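Side-chain contacts in nucleotidyltransferase-like protein (Exiguobacterium sibiricum, PDB 3C18), which is of unproven function but probably transfers nucleotidyl groups, as nucleotidyltransferases do: residues N84-A87 with V88-S92; L107-Q110 with L111-F114; N113-E116 with T117-C120. All coordinates share one frame; numbering follows the deposited sequence.

Interaction 1: N84-A87 with V88-S92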
# COMPACT_ATOMS: atom_id res chain seq x y z
N ASN A 84 -3.57 -9.63 5.38
CA ASN A 84 -2.71 -9.92 6.56
C ASN A 84 -2.53 -11.39 6.79
O ASN A 84 -3.29 -12.01 7.50
CB ASN A 84 -3.30 -9.26 7.82
CG ASN A 84 -2.34 -9.27 9.00
OD1 ASN A 84 -1.45 -10.10 9.09
ND2 ASN A 84 -2.55 -8.34 9.93
N ARG A 85 -1.50 -11.94 6.16
CA ARG A 85 -1.26 -13.37 6.16
C ARG A 85 -0.99 -13.92 7.55
O ARG A 85 -1.39 -15.04 7.88
CB ARG A 85 -0.12 -13.74 5.18
CG ARG A 85 -0.53 -13.54 3.67
CD ARG A 85 -1.93 -14.19 3.33
NE ARG A 85 -1.84 -15.65 3.33
CZ ARG A 85 -2.87 -16.48 3.22
NH1 ARG A 85 -4.10 -16.00 3.10
NH2 ARG A 85 -2.69 -17.79 3.24
N ARG A 86 -0.32 -13.13 8.36
CA ARG A 86 -0.03 -13.55 9.75
C ARG A 86 -1.30 -13.77 10.51
O ARG A 86 -1.45 -14.74 11.23
CB ARG A 86 0.78 -12.54 10.56
CG ARG A 86 2.22 -12.78 10.54
CD ARG A 86 2.89 -12.20 11.78
NE ARG A 86 2.45 -10.84 12.06
CZ ARG A 86 2.96 -10.05 12.99
NH1 ARG A 86 3.95 -10.49 13.75
NH2 ARG A 86 2.47 -8.82 13.16
N ALA A 87 -2.24 -12.86 10.32
CA ALA A 87 -3.51 -12.93 11.07
C ALA A 87 -4.27 -14.19 10.70
O ALA A 87 -4.87 -14.82 11.55
CB ALA A 87 -4.36 -11.70 10.84
N VAL A 88 -4.21 -14.56 9.43
CA VAL A 88 -4.90 -15.78 8.98
C VAL A 88 -4.31 -16.94 9.75
O VAL A 88 -5.03 -17.78 10.29
CB VAL A 88 -4.78 -16.04 7.45
CG1 VAL A 88 -5.25 -17.45 7.11
CG2 VAL A 88 -5.56 -15.00 6.66
N HIS A 89 -2.99 -16.93 9.85
CA HIS A 89 -2.23 -17.99 10.53
C HIS A 89 -2.57 -18.03 12.00
O HIS A 89 -2.76 -19.10 12.59
CB HIS A 89 -0.72 -17.75 10.40
CG HIS A 89 0.12 -18.88 10.90
ND1 HIS A 89 1.08 -19.50 10.12
CD2 HIS A 89 0.13 -19.53 12.09
CE1 HIS A 89 1.64 -20.48 10.81
NE2 HIS A 89 1.09 -20.52 12.01
N TRP A 90 -2.68 -16.84 12.59
CA TRP A 90 -2.96 -16.75 14.00
C TRP A 90 -4.31 -17.38 14.32
O TRP A 90 -4.46 -18.12 15.29
CB TRP A 90 -3.00 -15.30 14.50
CG TRP A 90 -1.68 -14.63 14.53
CD1 TRP A 90 -0.46 -15.24 14.56
CD2 TRP A 90 -1.43 -13.23 14.60
NE1 TRP A 90 0.52 -14.31 14.61
CE2 TRP A 90 -0.04 -13.06 14.63
CE3 TRP A 90 -2.25 -12.10 14.62
CZ2 TRP A 90 0.57 -11.80 14.68
CZ3 TRP A 90 -1.65 -10.84 14.66
CH2 TRP A 90 -0.26 -10.71 14.71
N VAL A 91 -5.31 -17.01 13.54
CA VAL A 91 -6.68 -17.43 13.83
C VAL A 91 -6.79 -18.90 13.55
O VAL A 91 -7.48 -19.61 14.26
CB VAL A 91 -7.74 -16.70 13.00
CG1 VAL A 91 -9.10 -17.35 13.21
CG2 VAL A 91 -7.77 -15.18 13.35
N SER A 92 -6.07 -19.38 12.54
CA SER A 92 -6.26 -20.76 12.12
C SER A 92 -5.46 -21.77 12.94
O SER A 92 -5.98 -22.82 13.31
CB SER A 92 -5.97 -20.92 10.63
OG SER A 92 -4.60 -21.22 10.41
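Trp90 N bonds to Arg86 O at 2.8 Å, the shortest link in the first turns of helix 85-93, whose N-cap is Asn84. Two more i to i+4 bonds follow the same pattern, His89 N to Arg85 O and Val91 N to Ala87 O. At the start of the helix Asn84 OD1 accepts from Ala87 N (3.1 Å), with the donor well above the carbonyl plane; asparagine suits an N-cap because its short amide can reach an N-H that lacks an earlier helical carbonyl. Within the first turn the Arg86 guanidinium meets the indole of Trp90 obliquely, the two planes 47° apart, with Trp90 CZ2 over the centre of one guanidinium face and 3.4 Å from Arg86 NE. A bend at chi3 (-47°) swings the arginine's end across the indole, while its NH1 forms a salt bridge with Asp36. Trp90 NE1 bonds to Leu34 O. With an alanine here, the Arg86 guanidinium would probably lose the ring lying against its face, and Leu34 O its indole donor. Ala87, buried and small, touches Leu75 of helix 72-81. Val88 lies alongside Arg85, whose NH1 bonds to Asn82 OD1 and has Val88 CG2 4.0 Å away.

Interaction 2: L107-Q110 with L111-F114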
# COMPACT_ATOMS: atom_id res chain seq x y z
N LEU A 107 -15.12 -18.63 13.27
CA LEU A 107 -14.15 -17.92 12.41
C LEU A 107 -13.19 -18.93 11.78
O LEU A 107 -12.85 -18.87 10.59
CB LEU A 107 -13.42 -16.81 13.19
CG LEU A 107 -12.47 -15.92 12.40
CD1 LEU A 107 -13.05 -15.64 11.07
CD2 LEU A 107 -12.17 -14.62 13.11
N LYS A 108 -12.77 -19.88 12.60
CA LYS A 108 -11.83 -20.94 12.17
C LYS A 108 -12.42 -21.76 11.01
O LYS A 108 -11.71 -22.17 10.07
CB LYS A 108 -11.48 -21.87 13.35
CG LYS A 108 -10.15 -21.55 14.04
CD LYS A 108 -10.22 -21.82 15.53
CE LYS A 108 -8.95 -22.40 16.10
NZ LYS A 108 -7.67 -21.82 15.64
N LYS A 109 -13.73 -21.98 11.11
CA LYS A 109 -14.50 -22.73 10.10
C LYS A 109 -14.62 -21.92 8.83
O LYS A 109 -14.38 -22.41 7.73
CB LYS A 109 -15.89 -23.10 10.61
CG LYS A 109 -15.88 -24.25 11.60
CD LYS A 109 -17.15 -24.33 12.45
CE LYS A 109 -17.00 -25.36 13.58
NZ LYS A 109 -18.15 -25.36 14.54
N GLN A 110 -14.97 -20.65 9.00
CA GLN A 110 -15.20 -19.75 7.87
C GLN A 110 -13.94 -19.64 7.05
O GLN A 110 -13.97 -19.47 5.84
CB GLN A 110 -15.59 -18.34 8.34
CG GLN A 110 -16.89 -18.21 9.15
CD GLN A 110 -16.97 -16.84 9.88
OE1 GLN A 110 -17.47 -16.74 11.01
NE2 GLN A 110 -16.44 -15.79 9.23
N LEU A 111 -12.81 -19.75 7.74
CA LEU A 111 -11.49 -19.56 7.10
C LEU A 111 -11.18 -20.67 6.12
O LEU A 111 -10.26 -20.58 5.33
CB LEU A 111 -10.35 -19.47 8.13
CG LEU A 111 -10.14 -18.10 8.77
CD1 LEU A 111 -9.00 -18.15 9.76
CD2 LEU A 111 -9.87 -17.07 7.69
N ARG A 112 -11.95 -21.75 6.21
CA ARG A 112 -11.72 -22.92 5.35
C ARG A 112 -12.44 -22.71 4.03
O ARG A 112 -12.33 -23.48 3.11
CB ARG A 112 -12.20 -24.22 6.03
CG ARG A 112 -11.36 -24.64 7.23
CD ARG A 112 -11.89 -25.89 7.92
NE ARG A 112 -11.22 -26.15 9.20
CZ ARG A 112 -11.75 -25.89 10.40
NH1 ARG A 112 -12.97 -25.38 10.50
NH2 ARG A 112 -11.07 -26.16 11.51
N ASN A 113 -13.19 -21.63 3.98
CA ASN A 113 -13.97 -21.26 2.80
C ASN A 113 -13.46 -19.95 2.22
O ASN A 113 -13.01 -19.09 2.96
CB ASN A 113 -15.45 -21.11 3.19
CG ASN A 113 -16.04 -22.40 3.75
OD1 ASN A 113 -15.70 -23.51 3.32
ND2 ASN A 113 -16.96 -22.26 4.72
N PHE A 114 -13.56 -19.82 0.90
CA PHE A 114 -13.19 -18.61 0.17
C PHE A 114 -14.43 -18.08 -0.54
O PHE A 114 -14.65 -18.36 -1.71
CB PHE A 114 -12.10 -18.90 -0.88
CG PHE A 114 -11.34 -17.66 -1.35
CD1 PHE A 114 -11.78 -16.38 -1.01
CD2 PHE A 114 -10.21 -17.78 -2.18
CE1 PHE A 114 -11.09 -15.25 -1.42
CE2 PHE A 114 -9.51 -16.64 -2.60
CZ PHE A 114 -9.95 -15.38 -2.22
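Leu111 packs back on Leu107, one turn earlier, where helix 103-110 runs out. Its N-H bonds to Leu107 O at 3.0 Å, and its CG lies 4.5 Å from Leu107 CD1. Leu111 CG stands anti to its own carbonyl carbon (chi1 -83°), which lays the side chain over the Leu107 carbonyl, CG coming within 3.4 Å of that oxygen. Leucine is apt at both positions, since both side chains also touch Val91 of helix 85-93 and so help to join the two helices.

Arg112 follows, and its N-H reaches only three residues back, to Lys109 O at 2.9 Å. The donor sits well above the carbonyl plane. From CG to NE the arginine is extended and runs back beside the helix, bringing the guanidinium edge to Lys109, with NH1 3.3 Å from Lys109 CG. The Lys108 carbonyl oxygen lies over one guanidinium face, displaced toward the rim, and makes no hydrogen bond there. Lysine offers its aliphatic CB and CG to the guanidinium and sends its ammonium away: Lys109 NZ is 6.6 Å from Arg112 NH1. Lys108 turns elsewhere, its NZ bonding to backbone carbonyls at the end of helix 85-93.

Asn113 comes next, its backbone N-H bonding to Gln110 O at 3.0 Å. This bond closes a type I beta turn from Gln110 to Asn113, a compact way for the chain to leave the C-terminal end of a helix and enter a loop.

Interaction 3: N113-E116 with T117-C120; sequences NFPE and TERC
The Phe114 ring receives Arg119 over one face: CB stands 3.9 Å from the ring centroid, 18° off the normal, a CH-pi contact at the N-terminal end of helix 116-142, where Pro115 is the N-cap. The arginine chain crosses the ring at about a right angle, its CG and CD continuing toward CE2, and His171 also stacks with Phe114. A flat phenylalanine suits the place, as it can meet the aliphatic length of an arginine whose charged end is engaged elsewhere. That guanidinium has Glu116 OE1 in plane at its edge, while OE2 makes the salt bridge to NH2 at 2.6 Å, although the hydrogen-bond geometry is weak. Glu116 CG is anti to the backbone N (chi1 -164°) and the chain bends at chi2, bringing the carboxylate beside Arg119. Opposite charges three residues apart suit a first helical turn, and Arg119 NH1 bonds separately to Leu166 O. Proline has no side-chain acceptor to cap with, but the helix needs no N-H there; Pro115 O accepts from Arg119 N at 2.9 Å. Glu118 lays its carboxylate against the Pro115 ring. One water donates to Phe114 O at 2.8 Å and, weakly, to Glu116 OE1, and accepts a weak bond from Arg119 NE.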
# COMPACT_ATOMS: atom_id res chain seq x y z
N ASN A 113 -13.19 -21.63 3.98
CA ASN A 113 -13.97 -21.26 2.80
C ASN A 113 -13.46 -19.95 2.22
O ASN A 113 -13.01 -19.09 2.96
CB ASN A 113 -15.45 -21.11 3.19
CG ASN A 113 -16.04 -22.40 3.75
OD1 ASN A 113 -15.70 -23.51 3.32
ND2 ASN A 113 -16.96 -22.26 4.72
N PHE A 114 -13.56 -19.82 0.90
CA PHE A 114 -13.19 -18.61 0.17
C PHE A 114 -14.43 -18.08 -0.54
O PHE A 114 -14.65 -18.36 -1.71
CB PHE A 114 -12.10 -18.90 -0.88
CG PHE A 114 -11.34 -17.66 -1.35
CD1 PHE A 114 -11.78 -16.38 -1.01
CD2 PHE A 114 -10.21 -17.78 -2.18
CE1 PHE A 114 -11.09 -15.25 -1.42
CE2 PHE A 114 -9.51 -16.64 -2.60
CZ PHE A 114 -9.95 -15.38 -2.22
N PRO A 115 -15.24 -17.28 0.16
CA PRO A 115 -16.42 -16.74 -0.47
C PRO A 115 -16.17 -16.08 -1.83
O PRO A 115 -15.21 -15.36 -2.04
CB PRO A 115 -16.91 -15.72 0.55
CG PRO A 115 -16.36 -16.18 1.84
CD PRO A 115 -15.04 -16.76 1.51
N GLU A 116 -17.11 -16.36 -2.72
CA GLU A 116 -17.04 -15.94 -4.10
C GLU A 116 -16.93 -14.43 -4.19
O GLU A 116 -16.13 -13.90 -4.93
CB GLU A 116 -18.27 -16.45 -4.88
CG GLU A 116 -18.10 -16.39 -6.36
CD GLU A 116 -16.91 -17.22 -6.85
OE1 GLU A 116 -16.49 -18.20 -6.18
OE2 GLU A 116 -16.41 -16.86 -7.93
N THR A 117 -17.70 -13.72 -3.37
CA THR A 117 -17.70 -12.25 -3.44
C THR A 117 -16.35 -11.68 -3.05
O THR A 117 -15.89 -10.68 -3.62
CB THR A 117 -18.78 -11.63 -2.52
OG1 THR A 117 -18.61 -12.14 -1.19
CG2 THR A 117 -20.17 -11.97 -3.03
N GLU A 118 -15.72 -12.32 -2.06
CA GLU A 118 -14.40 -11.87 -1.58
C GLU A 118 -13.33 -12.19 -2.60
O GLU A 118 -12.44 -11.42 -2.81
CB GLU A 118 -14.00 -12.49 -0.26
CG GLU A 118 -15.02 -12.32 0.84
CD GLU A 118 -14.61 -13.02 2.10
OE1 GLU A 118 -13.48 -13.59 2.13
OE2 GLU A 118 -15.42 -12.99 3.05
N ARG A 119 -13.44 -13.34 -3.23
CA ARG A 119 -12.47 -13.72 -4.24
C ARG A 119 -12.50 -12.77 -5.40
O ARG A 119 -11.47 -12.37 -5.93
CB ARG A 119 -12.72 -15.13 -4.76
CG ARG A 119 -11.59 -15.57 -5.67
CD ARG A 119 -11.64 -17.07 -5.94
NE ARG A 119 -12.85 -17.41 -6.65
CZ ARG A 119 -12.94 -17.46 -7.98
NH1 ARG A 119 -11.89 -17.22 -8.75
NH2 ARG A 119 -14.10 -17.77 -8.53
N CYS A 120 -13.71 -12.40 -5.80
CA CYS A 120 -13.90 -11.54 -6.99
C CYS A 120 -13.41 -10.16 -6.72
O CYS A 120 -12.85 -9.52 -7.60
CB CYS A 120 -15.36 -11.52 -7.45
SG CYS A 120 -15.78 -13.09 -8.27
O HOH W 1 -13.92 -19.16 -4.30

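Overall arrangement
The three contacts follow one another along the chain. Interactions 1 and 2, with centres 12 Å apart, touch directly: Lys108 NZ lies 2.6 Å from Val91 O, and Val91 CG1 meets Leu111 CD1 at 3.5 Å. Interaction 2 therefore fastens the end of helix 103-110 to helix 85-93. Interaction 3 shares Asn113 and Phe114 with it, and its centre is 11 Å away; what begins as the exit from one helix ends as the entry to helix 116-142. Interactions 1 and 3 do not touch, their nearest atoms being about 8 Å apart. Together they trace the chain from helix 85-93, by way of helix 103-110 and its exit turn, into the long helix 116-142.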